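Local coordinates for protein histone-lysine N-methyltransferase SETMAR (Homo sapiens, PDB 3BO5) that dimethylates a histone H3 lysine using S-adenosyl-L-methionine, binds DNA through its fused mariner transposase part and acts in double-strand break repair, at residues L209-E214 with Y247-R252; L217-V222 with L231-A236; K262-H267 with L285-S290. The protein carries 2 engineered substitutions. All blocks are in the same frame, centred on the assembly; numbering follows the deposited sequence.

All three contacts belong to the histone methyltransferase part of SETMAR. Contact 1 lies in the middle: its centre is about 11 Å from that of contact 2 and about 11 Å from that of contact 3, which are themselves about 18 Å apart. Contacts 1 and 3 both line the S-adenosyl-L-homocysteine pocket, with contact 2 behind, and they are joined by R264, whose NH1 lies 2.9 Å from Y247 OH. Contact 2, a hairpin of the SET core, does not reach the ligand; the L233 side chain stays about 11 Å away. Instead it backs contact 1 with apolar groups, L233 CD1 lying 3.6 Å from L209 CD1 and M219 CE 3.7 Å from Y247 CE1.

Contact 1 of 3, residues L209-E214 with Y247-R252; sequences LNHSCE and YDYSGR. With ZN (zinc ion), chain E; SAH (S-adenosyl-L-homocysteine), chain F.
The Y249 ring carries H211 CB over the centre of one face, a CH-pi contact 3.4 Å from the ring centroid, and has L209 O in its plane at the hydroxyl end. The H211 imidazole turns its edge to the Y249 face, the planes 65° apart in an offset edge-to-face pair. Y247 receives Y249 CD1 over one face, near the rim, and L209 CD1 at its edge, 3.7 Å from Y247 CD2.

Histidine suits its place because both nitrogens work. ND1 accepts the Y249 N-H in the ring plane, at 2.8 Å and almost straight (174°), which implies the proton is on NE2; that N-H goes to C213 SG, which binds zinc with C274, C276 and C281. The backbone of H211 reads the adenine edge: its N donates to SAH N7 at 3.0 Å, and its O accepts from SAH N6 at 2.9 Å. Y249 OH donates to a lone pair of L209 O at 2.7 Å, fixing the hydroxyl 3.3 Å from SAH C5'.

Backbone bonds Y247 N to N210 O and S212 N to Y247 O make a parallel bridge, part of the pseudoknot characteristic of SET domains. Strand 210-211 thus edges a sheet beside strand 244-247, while L209 and Y247 rest on L233 of strand 230-235 and F287 meets Y249.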
loop_
_atom_site.group_PDB
_atom_site.type_symbol
_atom_site.label_atom_id
_atom_site.label_comp_id
_atom_site.label_asym_id
_atom_site.label_seq_id
_atom_site.Cartn_x
_atom_site.Cartn_y
_atom_site.Cartn_z
ATOM N N LEU A 209 -4.340 7.989 0.421
ATOM C CA LEU A 209 -4.288 7.782 1.865
ATOM C C LEU A 209 -3.530 8.863 2.573
ATOM O O LEU A 209 -2.318 9.063 2.296
ATOM C CB LEU A 209 -3.601 6.493 2.165
ATOM C CG LEU A 209 -4.425 5.274 1.697
ATOM C CD1 LEU A 209 -3.504 4.024 1.640
ATOM C CD2 LEU A 209 -5.718 5.058 2.537
ATOM N N ASN A 210 -4.228 9.537 3.486
ATOM C CA ASN A 210 -3.519 10.516 4.317
ATOM C C ASN A 210 -2.743 9.878 5.460
ATOM O O ASN A 210 -2.918 8.690 5.802
ATOM C CB ASN A 210 -4.528 11.591 4.783
ATOM C CG ASN A 210 -4.922 12.483 3.655
ATOM O OD1 ASN A 210 -4.082 12.902 2.865
ATOM N ND2 ASN A 210 -6.217 12.825 3.585
ATOM N N HIS A 211 -1.819 10.664 6.045
ATOM C CA HIS A 211 -1.086 10.185 7.183
ATOM C C HIS A 211 -1.900 10.370 8.461
ATOM O O HIS A 211 -2.620 11.304 8.647
ATOM C CB HIS A 211 0.106 11.172 7.372
ATOM C CG HIS A 211 0.802 10.991 8.661
ATOM N ND1 HIS A 211 1.624 9.909 8.913
ATOM C CD2 HIS A 211 0.786 11.739 9.798
ATOM C CE1 HIS A 211 2.078 9.996 10.164
ATOM N NE2 HIS A 211 1.549 11.085 10.727
ATOM N N SER A 212 -1.700 9.461 9.379
ATOM C CA SER A 212 -2.144 9.695 10.714
ATOM C C SER A 212 -1.086 9.253 11.682
ATOM O O SER A 212 -0.446 8.254 11.425
ATOM C CB SER A 212 -3.410 8.897 10.971
ATOM O OG SER A 212 -3.748 9.072 12.383
ATOM N N CYS A 213 -0.953 9.973 12.822
ATOM C CA CYS A 213 -0.057 9.567 13.880
ATOM C C CYS A 213 -0.583 8.335 14.620
ATOM O O CYS A 213 0.152 7.704 15.370
ATOM C CB CYS A 213 0.058 10.797 14.825
ATOM S SG CYS A 213 0.997 12.101 13.998
ATOM N N GLU A 214 -1.885 8.084 14.445
ATOM C CA GLU A 214 -2.532 6.907 15.026
ATOM C C GLU A 214 -3.383 6.340 13.922
ATOM O O GLU A 214 -4.599 6.426 13.937
ATOM C CB GLU A 214 -3.411 7.276 16.221
ATOM C CG GLU A 214 -2.644 7.643 17.440
ATOM C CD GLU A 214 -3.558 8.054 18.605
ATOM O OE1 GLU A 214 -4.791 7.739 18.577
ATOM O OE2 GLU A 214 -3.010 8.706 19.530
ATOM N N TYR A 247 -2.379 5.807 6.962
ATOM C CA TYR A 247 -1.267 5.010 7.474
ATOM C C TYR A 247 -0.178 5.987 7.936
ATOM O O TYR A 247 -0.323 7.201 7.752
ATOM C CB TYR A 247 -0.647 4.063 6.443
ATOM C CG TYR A 247 0.047 4.591 5.193
ATOM C CD1 TYR A 247 1.432 4.744 5.148
ATOM C CD2 TYR A 247 -0.700 4.819 3.984
ATOM C CE1 TYR A 247 2.069 5.084 3.961
ATOM C CE2 TYR A 247 -0.048 5.166 2.793
ATOM C CZ TYR A 247 1.320 5.311 2.814
ATOM O OH TYR A 247 2.062 5.575 1.679
ATOM N N ASP A 248 0.804 5.409 8.625
ATOM C CA ASP A 248 1.841 6.265 9.188
ATOM C C ASP A 248 2.927 6.512 8.175
ATOM O O ASP A 248 3.607 5.571 7.769
ATOM C CB ASP A 248 2.403 5.560 10.408
ATOM C CG ASP A 248 3.624 6.261 11.040
ATOM O OD1 ASP A 248 4.040 7.373 10.633
ATOM O OD2 ASP A 248 4.085 5.620 12.050
ATOM N N TYR A 249 3.050 7.777 7.729
ATOM C CA TYR A 249 4.019 8.065 6.670
ATOM C C TYR A 249 5.474 7.785 7.125
ATOM O O TYR A 249 6.337 7.697 6.249
ATOM C CB TYR A 249 3.924 9.529 6.240
ATOM C CG TYR A 249 2.758 9.850 5.346
ATOM C CD1 TYR A 249 1.718 8.930 5.136
ATOM C CD2 TYR A 249 2.698 11.086 4.689
ATOM C CE1 TYR A 249 0.621 9.279 4.322
ATOM C CE2 TYR A 249 1.646 11.423 3.857
ATOM C CZ TYR A 249 0.600 10.496 3.688
ATOM O OH TYR A 249 -0.412 10.884 2.878
ATOM N N SER A 250 5.754 7.711 8.447
ATOM C CA SER A 250 7.100 7.329 8.892
ATOM C C SER A 250 7.325 5.855 8.920
ATOM O O SER A 250 8.463 5.392 9.111
ATOM C CB SER A 250 7.365 7.879 10.310
ATOM O OG SER A 250 6.638 7.113 11.235
ATOM N N GLY A 251 6.214 5.100 8.773
ATOM C CA GLY A 251 6.278 3.656 8.786
ATOM C C GLY A 251 6.538 3.070 10.157
ATOM O O GLY A 251 6.693 1.833 10.266
ATOM N N ARG A 252 6.523 3.931 11.196
ATOM C CA ARG A 252 6.807 3.401 12.562
ATOM C C ARG A 252 5.711 2.591 13.221
ATOM O O ARG A 252 6.010 1.674 14.009
ATOM C CB ARG A 252 7.194 4.521 13.500
ATOM C CG ARG A 252 8.553 5.011 13.216
ATOM C CD ARG A 252 8.802 6.044 14.156
ATOM N NE ARG A 252 7.995 7.175 13.763
ATOM C CZ ARG A 252 7.939 8.297 14.444
ATOM N NH1 ARG A 252 8.686 8.406 15.571
ATOM N NH2 ARG A 252 7.164 9.285 13.988
HETATM ZN ZN ZN E . -0.728 13.745 13.486
HETATM N N SAH F . -4.197 14.685 0.451
HETATM C CA SAH F . -3.538 14.084 -0.752
HETATM C CB SAH F . -3.463 12.540 -0.670
HETATM C CG SAH F . -2.285 12.138 0.236
HETATM S SD SAH F . -0.684 12.543 -0.521
HETATM C C SAH F . -4.297 14.559 -2.012
HETATM O O SAH F . -5.150 15.437 -1.935
HETATM O OXT SAH F . -4.006 13.996 -3.118
HETATM C "C5'" SAH F . 0.112 13.384 0.862
HETATM C "C4'" SAH F . -0.325 14.833 1.064
HETATM O "O4'" SAH F . -1.606 14.905 1.696
HETATM C "C3'" SAH F . 0.574 15.600 1.989
HETATM O "O3'" SAH F . 1.720 16.135 1.270
HETATM C "C2'" SAH F . -0.308 16.685 2.533
HETATM O "O2'" SAH F . -0.620 17.677 1.537
HETATM C "C1'" SAH F . -1.602 15.917 2.720
HETATM N N9 SAH F . -1.661 15.191 4.005
HETATM C C8 SAH F . -1.708 13.816 4.213
HETATM N N7 SAH F . -1.847 13.589 5.505
HETATM C C5 SAH F . -1.932 14.768 6.155
HETATM C C6 SAH F . -2.045 15.061 7.531
HETATM N N6 SAH F . -2.203 14.175 8.517
HETATM N N1 SAH F . -2.036 16.419 7.835
HETATM C C2 SAH F . -1.921 17.377 6.876
HETATM N N3 SAH F . -1.833 17.137 5.520
HETATM C C4 SAH F . -1.775 15.806 5.233
#

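Contact 2 of 3, residues L217-V222 with L231-A236; sequences LLMIPV and LALFAA
L231 meets M219 first, its CB lying 3.9 Å from M219 SD. The methionine leaves its strand extended, with CG anti to the backbone N, and then bends at chi3 (-82°), which carries CE across to both methyls of L233. An unbranched, flexible thioether can in this way touch two leucines on one face. Next, A232 forms a hydrogen-bonded antiparallel pair with I220: A232 N donates to I220 O, and I220 N returns a bond to A232 O at 2.8 Å. The A232 methyl points to the other face, where V222 CG2 lies 3.8 Å from its CB and F151 and V120 also press on it, a position that suits a small side chain. The two strands, 217-223 and 230-235, form a beta hairpin of the SET core, their local directions 147° apart. Strand 230-235 is central here, because its other side bonds to strand 151-160 through L231 and L233. L233 sits opposite M219 in a non-hydrogen-bonded pair. Its CD2 lies against both L217 CB and M219 CB, 3.8 Å from the latter, and its CB meets L217 CD1, the two leucine side chains crossing at about a right angle on a face that also meets Y247. F234 then pairs with L218 through two backbone bonds, F234 N to L218 O and L218 N to F234 O, both 2.9 Å. The F234 ring lies across the I220 side chain, with CD2 3.9 Å from I220 CG1, and has V222 CG2 near its plane at the edge. The A235 side chain turns away from the partner strand, and L217 CD2 rests on its backbone, 3.9 Å from A235 CA. A236, just past the strand, points its methyl back toward strand 217-223, loosely near L218, and touches Y253.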
loop_
_atom_site.group_PDB
_atom_site.type_symbol
_atom_site.label_atom_id
_atom_site.label_comp_id
_atom_site.label_asym_id
_atom_site.label_seq_id
_atom_site.Cartn_x
_atom_site.Cartn_y
_atom_site.Cartn_z
ATOM N N LEU A 217 -4.378 1.764 9.256
ATOM C CA LEU A 217 -3.788 0.746 8.355
ATOM C C LEU A 217 -2.330 0.504 8.756
ATOM O O LEU A 217 -1.614 1.427 9.205
ATOM C CB LEU A 217 -3.766 1.223 6.919
ATOM C CG LEU A 217 -5.129 1.559 6.372
ATOM C CD1 LEU A 217 -4.980 2.135 4.963
ATOM C CD2 LEU A 217 -6.120 0.365 6.430
ATOM N N LEU A 218 -1.905 -0.729 8.496
ATOM C CA LEU A 218 -0.529 -1.143 8.569
ATOM C C LEU A 218 -0.026 -1.592 7.195
ATOM O O LEU A 218 -0.662 -2.417 6.593
ATOM C CB LEU A 218 -0.342 -2.343 9.559
ATOM C CG LEU A 218 1.060 -2.895 9.700
ATOM C CD1 LEU A 218 2.071 -1.870 10.211
ATOM C CD2 LEU A 218 1.033 -4.183 10.639
ATOM N N MET A 219 1.140 -1.087 6.746
ATOM C CA MET A 219 1.688 -1.481 5.464
ATOM C C MET A 219 2.698 -2.639 5.633
ATOM O O MET A 219 3.609 -2.564 6.472
ATOM C CB MET A 219 2.456 -0.295 4.878
ATOM C CG MET A 219 2.924 -0.642 3.415
ATOM S SD MET A 219 3.837 0.775 2.778
ATOM C CE MET A 219 2.460 1.814 2.240
ATOM N N ILE A 220 2.500 -3.712 4.863
ATOM C CA ILE A 220 3.355 -4.863 4.889
ATOM C C ILE A 220 3.884 -5.101 3.479
ATOM O O ILE A 220 3.086 -5.156 2.562
ATOM C CB ILE A 220 2.469 -6.127 5.247
ATOM C CG1 ILE A 220 1.876 -5.965 6.642
ATOM C CG2 ILE A 220 3.319 -7.394 5.306
ATOM C CD1 ILE A 220 2.881 -5.574 7.640
ATOM N N PRO A 221 5.232 -5.248 3.300
ATOM C CA PRO A 221 5.707 -5.664 1.941
ATOM C C PRO A 221 5.296 -7.100 1.693
ATOM O O PRO A 221 5.562 -7.982 2.517
ATOM C CB PRO A 221 7.251 -5.542 2.054
ATOM C CG PRO A 221 7.519 -4.728 3.337
ATOM C CD PRO A 221 6.328 -5.005 4.247
ATOM N N VAL A 222 4.550 -7.318 0.604
ATOM C CA VAL A 222 4.073 -8.652 0.302
ATOM C C VAL A 222 4.594 -9.027 -1.088
ATOM O O VAL A 222 4.301 -8.332 -2.062
ATOM C CB VAL A 222 2.536 -8.705 0.336
ATOM C CG1 VAL A 222 2.084 -10.086 -0.162
ATOM C CG2 VAL A 222 2.028 -8.464 1.778
ATOM N N LEU A 231 3.016 -3.183 -1.659
ATOM C CA LEU A 231 2.993 -2.423 -0.402
ATOM C C LEU A 231 1.559 -2.496 0.049
ATOM O O LEU A 231 0.714 -1.720 -0.352
ATOM C CB LEU A 231 3.404 -0.960 -0.661
ATOM C CG LEU A 231 4.833 -0.810 -1.216
ATOM C CD1 LEU A 231 5.194 0.688 -1.179
ATOM C CD2 LEU A 231 5.859 -1.704 -0.564
ATOM N N ALA A 232 1.304 -3.526 0.842
ATOM C CA ALA A 232 -0.102 -3.929 1.096
ATOM C C ALA A 232 -0.578 -3.327 2.391
ATOM O O ALA A 232 0.072 -3.550 3.410
ATOM C CB ALA A 232 -0.143 -5.453 1.162
ATOM N N LEU A 233 -1.710 -2.617 2.381
ATOM C CA LEU A 233 -2.204 -1.953 3.633
ATOM C C LEU A 233 -3.339 -2.844 4.117
ATOM O O LEU A 233 -4.252 -3.199 3.352
ATOM C CB LEU A 233 -2.802 -0.569 3.359
ATOM C CG LEU A 233 -1.577 0.301 3.033
ATOM C CD1 LEU A 233 -1.519 0.963 1.694
ATOM C CD2 LEU A 233 -1.048 1.046 4.216
ATOM N N PHE A 234 -3.174 -3.246 5.392
ATOM C CA PHE A 234 -4.215 -4.050 6.092
ATOM C C PHE A 234 -4.814 -3.256 7.205
ATOM O O PHE A 234 -4.156 -2.399 7.803
ATOM C CB PHE A 234 -3.582 -5.338 6.683
ATOM C CG PHE A 234 -3.062 -6.309 5.645
ATOM C CD1 PHE A 234 -3.840 -7.361 5.219
ATOM C CD2 PHE A 234 -1.761 -6.162 5.169
ATOM C CE1 PHE A 234 -3.336 -8.265 4.275
ATOM C CE2 PHE A 234 -1.273 -7.019 4.173
ATOM C CZ PHE A 234 -2.021 -8.051 3.743
ATOM N N ALA A 235 -6.091 -3.533 7.504
ATOM C CA ALA A 235 -6.696 -2.819 8.631
ATOM C C ALA A 235 -6.036 -3.236 9.934
ATOM O O ALA A 235 -5.969 -4.438 10.226
ATOM C CB ALA A 235 -8.211 -3.149 8.675
ATOM N N ALA A 236 -5.586 -2.239 10.718
ATOM C CA ALA A 236 -4.893 -2.502 11.983
ATOM C C ALA A 236 -5.917 -2.682 13.143
ATOM O O ALA A 236 -5.574 -3.108 14.282
ATOM C CB ALA A 236 -3.971 -1.378 12.299
#

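Contact 3 of 3, residues K262-H267 with L285-S290; sequences KERLDH and LPFDSS. With SAH (S-adenosyl-L-homocysteine), chain F.
A short parallel beta pairing beside the cofactor pocket joins L265 and D266 of strand 260-266 to D288 and S289, which follow the post-SET zinc cysteines C274, C276 and C281 near the end of this methyltransferase fragment. D288 N donates to R264 O, D266 N to D288 O, and S290 N to D266 O, each at 2.9 Å.

F287, just before the pairing, packs against strand 260-266: D266 CB makes a CH-pi contact with one face of its ring, offset toward the rim, 4.0 Å from the centroid, and R264 CB approaches F287 CD1 to 3.7 Å. A flat aromatic suits a site between strand and ligand, since its CZ also reaches SAH O3'. R264 folds back through chi2 and chi3, and its guanidinium turns its edge to the ligand, NH2 3.3 Å from SAH SD, while N178 O and Y247 OH take hydrogen bonds from the group.

Farther out, L265 CD2 packs on D288 CB, and a water donates to both E263 OE1 and D288 OD2, which probably eases repulsion between the two carboxylates. D266 has CG between its backbone N and carbonyl carbon (chi1 80°), which brings it to 3.3 Å from F287 CB, the carboxylate 14° from parallel to the F287 ring. S289 OG donates to the syn lone pair of D266 OD1 at 2.7 Å.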
loop_
_atom_site.group_PDB
_atom_site.type_symbol
_atom_site.label_atom_id
_atom_site.label_comp_id
_atom_site.label_asym_id
_atom_site.label_seq_id
_atom_site.Cartn_x
_atom_site.Cartn_y
_atom_site.Cartn_z
ATOM N N LYS A 262 9.711 2.065 6.090
ATOM C CA LYS A 262 8.734 2.380 5.048
ATOM C C LYS A 262 8.477 3.862 5.219
ATOM O O LYS A 262 7.709 4.274 6.078
ATOM C CB LYS A 262 7.436 1.525 5.198
ATOM C CG LYS A 262 7.653 -0.018 4.927
ATOM C CD LYS A 262 6.823 -1.004 5.766
ATOM C CE LYS A 262 7.410 -1.119 7.117
ATOM N NZ LYS A 262 7.258 -2.459 7.681
ATOM N N GLU A 263 9.214 4.679 4.442
ATOM C CA GLU A 263 9.208 6.124 4.672
ATOM C C GLU A 263 8.742 6.913 3.476
ATOM O O GLU A 263 9.314 6.809 2.375
ATOM C CB GLU A 263 10.640 6.573 4.955
ATOM C CG GLU A 263 11.172 5.791 6.149
ATOM C CD GLU A 263 12.630 6.046 6.385
ATOM O OE1 GLU A 263 13.449 5.528 5.605
ATOM O OE2 GLU A 263 12.930 6.781 7.338
ATOM N N ARG A 264 7.759 7.772 3.718
ATOM C CA ARG A 264 7.356 8.713 2.678
ATOM C C ARG A 264 8.375 9.836 2.545
ATOM O O ARG A 264 8.914 10.325 3.536
ATOM C CB ARG A 264 5.975 9.297 2.976
ATOM C CG ARG A 264 4.916 8.266 2.755
ATOM C CD ARG A 264 4.457 8.227 1.301
ATOM N NE ARG A 264 3.718 9.369 0.824
ATOM C CZ ARG A 264 2.370 9.431 0.779
ATOM N NH1 ARG A 264 1.664 8.357 1.141
ATOM N NH2 ARG A 264 1.764 10.515 0.326
ATOM N N LEU A 265 8.639 10.271 1.319
ATOM C CA LEU A 265 9.737 11.250 1.132
ATOM C C LEU A 265 9.160 12.597 0.733
ATOM O O LEU A 265 8.095 12.669 0.099
ATOM C CB LEU A 265 10.632 10.770 -0.011
ATOM C CG LEU A 265 11.205 9.347 0.164
ATOM C CD1 LEU A 265 12.063 9.042 -1.090
ATOM C CD2 LEU A 265 11.936 9.133 1.445
ATOM N N ASP A 266 9.882 13.669 1.081
ATOM C CA ASP A 266 9.486 14.953 0.511
ATOM C C ASP A 266 10.739 15.781 0.266
ATOM O O ASP A 266 11.877 15.287 0.411
ATOM C CB ASP A 266 8.453 15.650 1.383
ATOM C CG ASP A 266 9.047 16.355 2.585
ATOM O OD1 ASP A 266 10.095 15.888 3.081
ATOM O OD2 ASP A 266 8.385 17.368 3.079
ATOM N N HIS A 267 10.517 17.006 -0.148
ATOM C CA HIS A 267 11.645 17.897 -0.362
ATOM C C HIS A 267 11.485 19.090 0.541
ATOM O O HIS A 267 10.368 19.607 0.754
ATOM C CB HIS A 267 11.659 18.376 -1.800
ATOM C CG HIS A 267 12.800 19.291 -2.127
ATOM N ND1 HIS A 267 14.120 18.937 -1.929
ATOM C CD2 HIS A 267 12.817 20.541 -2.651
ATOM C CE1 HIS A 267 14.904 19.936 -2.307
ATOM N NE2 HIS A 267 14.139 20.911 -2.765
ATOM N N LEU A 285 4.061 16.233 9.854
ATOM C CA LEU A 285 3.959 15.149 8.940
ATOM C C LEU A 285 5.353 14.572 8.769
ATOM O O LEU A 285 6.280 15.295 8.319
ATOM C CB LEU A 285 3.348 15.718 7.631
ATOM C CG LEU A 285 2.234 15.137 6.855
ATOM C CD1 LEU A 285 1.119 14.770 7.842
ATOM C CD2 LEU A 285 1.868 16.185 5.840
ATOM N N PRO A 286 5.549 13.310 9.136
ATOM C CA PRO A 286 6.908 12.750 9.228
ATOM C C PRO A 286 7.501 12.239 7.904
ATOM O O PRO A 286 7.852 11.052 7.812
ATOM C CB PRO A 286 6.756 11.646 10.241
ATOM C CG PRO A 286 5.297 11.074 9.899
ATOM C CD PRO A 286 4.513 12.334 9.568
ATOM N N PHE A 287 7.639 13.143 6.945
ATOM C CA PHE A 287 8.411 12.805 5.718
ATOM C C PHE A 287 9.895 12.735 6.017
ATOM O O PHE A 287 10.384 13.420 6.932
ATOM C CB PHE A 287 8.180 13.884 4.664
ATOM C CG PHE A 287 6.819 13.909 4.095
ATOM C CD1 PHE A 287 6.389 12.929 3.179
ATOM C CD2 PHE A 287 5.952 14.970 4.396
ATOM C CE1 PHE A 287 5.091 12.988 2.615
ATOM C CE2 PHE A 287 4.697 15.040 3.856
ATOM C CZ PHE A 287 4.235 14.056 2.939
ATOM N N ASP A 288 10.598 11.904 5.238
ATOM C CA ASP A 288 12.036 11.995 5.135
ATOM C C ASP A 288 12.338 13.010 4.042
ATOM O O ASP A 288 12.010 12.801 2.867
ATOM C CB ASP A 288 12.634 10.642 4.814
ATOM C CG ASP A 288 14.166 10.706 4.654
ATOM O OD1 ASP A 288 14.758 11.640 5.236
ATOM O OD2 ASP A 288 14.761 9.835 3.966
ATOM N N SER A 289 12.965 14.117 4.433
ATOM C CA SER A 289 13.187 15.268 3.560
ATOM C C SER A 289 14.527 15.222 2.861
ATOM O O SER A 289 15.527 14.824 3.466
ATOM C CB SER A 289 13.112 16.541 4.387
ATOM O OG SER A 289 11.852 16.574 5.039
ATOM N N SER A 290 14.530 15.642 1.595
ATOM C CA SER A 290 15.761 15.877 0.832
ATOM C C SER A 290 15.670 17.189 0.050
ATOM O O SER A 290 16.280 17.364 -1.041
ATOM C CB SER A 290 16.017 14.699 -0.100
ATOM O OG SER A 290 15.880 13.460 0.589
ATOM O OXT SER A 290 14.972 18.115 0.529
HETATM N N SAH F . -4.197 14.685 0.451
HETATM C CA SAH F . -3.538 14.084 -0.752
HETATM C CB SAH F . -3.463 12.540 -0.670
HETATM C CG SAH F . -2.285 12.138 0.236
HETATM S SD SAH F . -0.684 12.543 -0.521
HETATM C C SAH F . -4.297 14.559 -2.012
HETATM O O SAH F . -5.150 15.437 -1.935
HETATM O OXT SAH F . -4.006 13.996 -3.118
HETATM C "C5'" SAH F . 0.112 13.384 0.862
HETATM C "C4'" SAH F . -0.325 14.833 1.064
HETATM O "O4'" SAH F . -1.606 14.905 1.696
HETATM C "C3'" SAH F . 0.574 15.600 1.989
HETATM O "O3'" SAH F . 1.720 16.135 1.270
HETATM C "C2'" SAH F . -0.308 16.685 2.533
HETATM O "O2'" SAH F . -0.620 17.677 1.537
HETATM C "C1'" SAH F . -1.602 15.917 2.720
HETATM N N9 SAH F . -1.661 15.191 4.005
HETATM C C8 SAH F . -1.708 13.816 4.213
HETATM N N7 SAH F . -1.847 13.589 5.505
HETATM C C5 SAH F . -1.932 14.768 6.155
HETATM C C6 SAH F . -2.045 15.061 7.531
HETATM N N6 SAH F . -2.203 14.175 8.517
HETATM N N1 SAH F . -2.036 16.419 7.835
HETATM C C2 SAH F . -1.921 17.377 6.876
HETATM N N3 SAH F . -1.833 17.137 5.520
HETATM C C4 SAH F . -1.775 15.806 5.233
HETATM O O HOH W 1 14.253 7.179 3.433
HETATM O O HOH W 2 9.238 9.284 6.397
#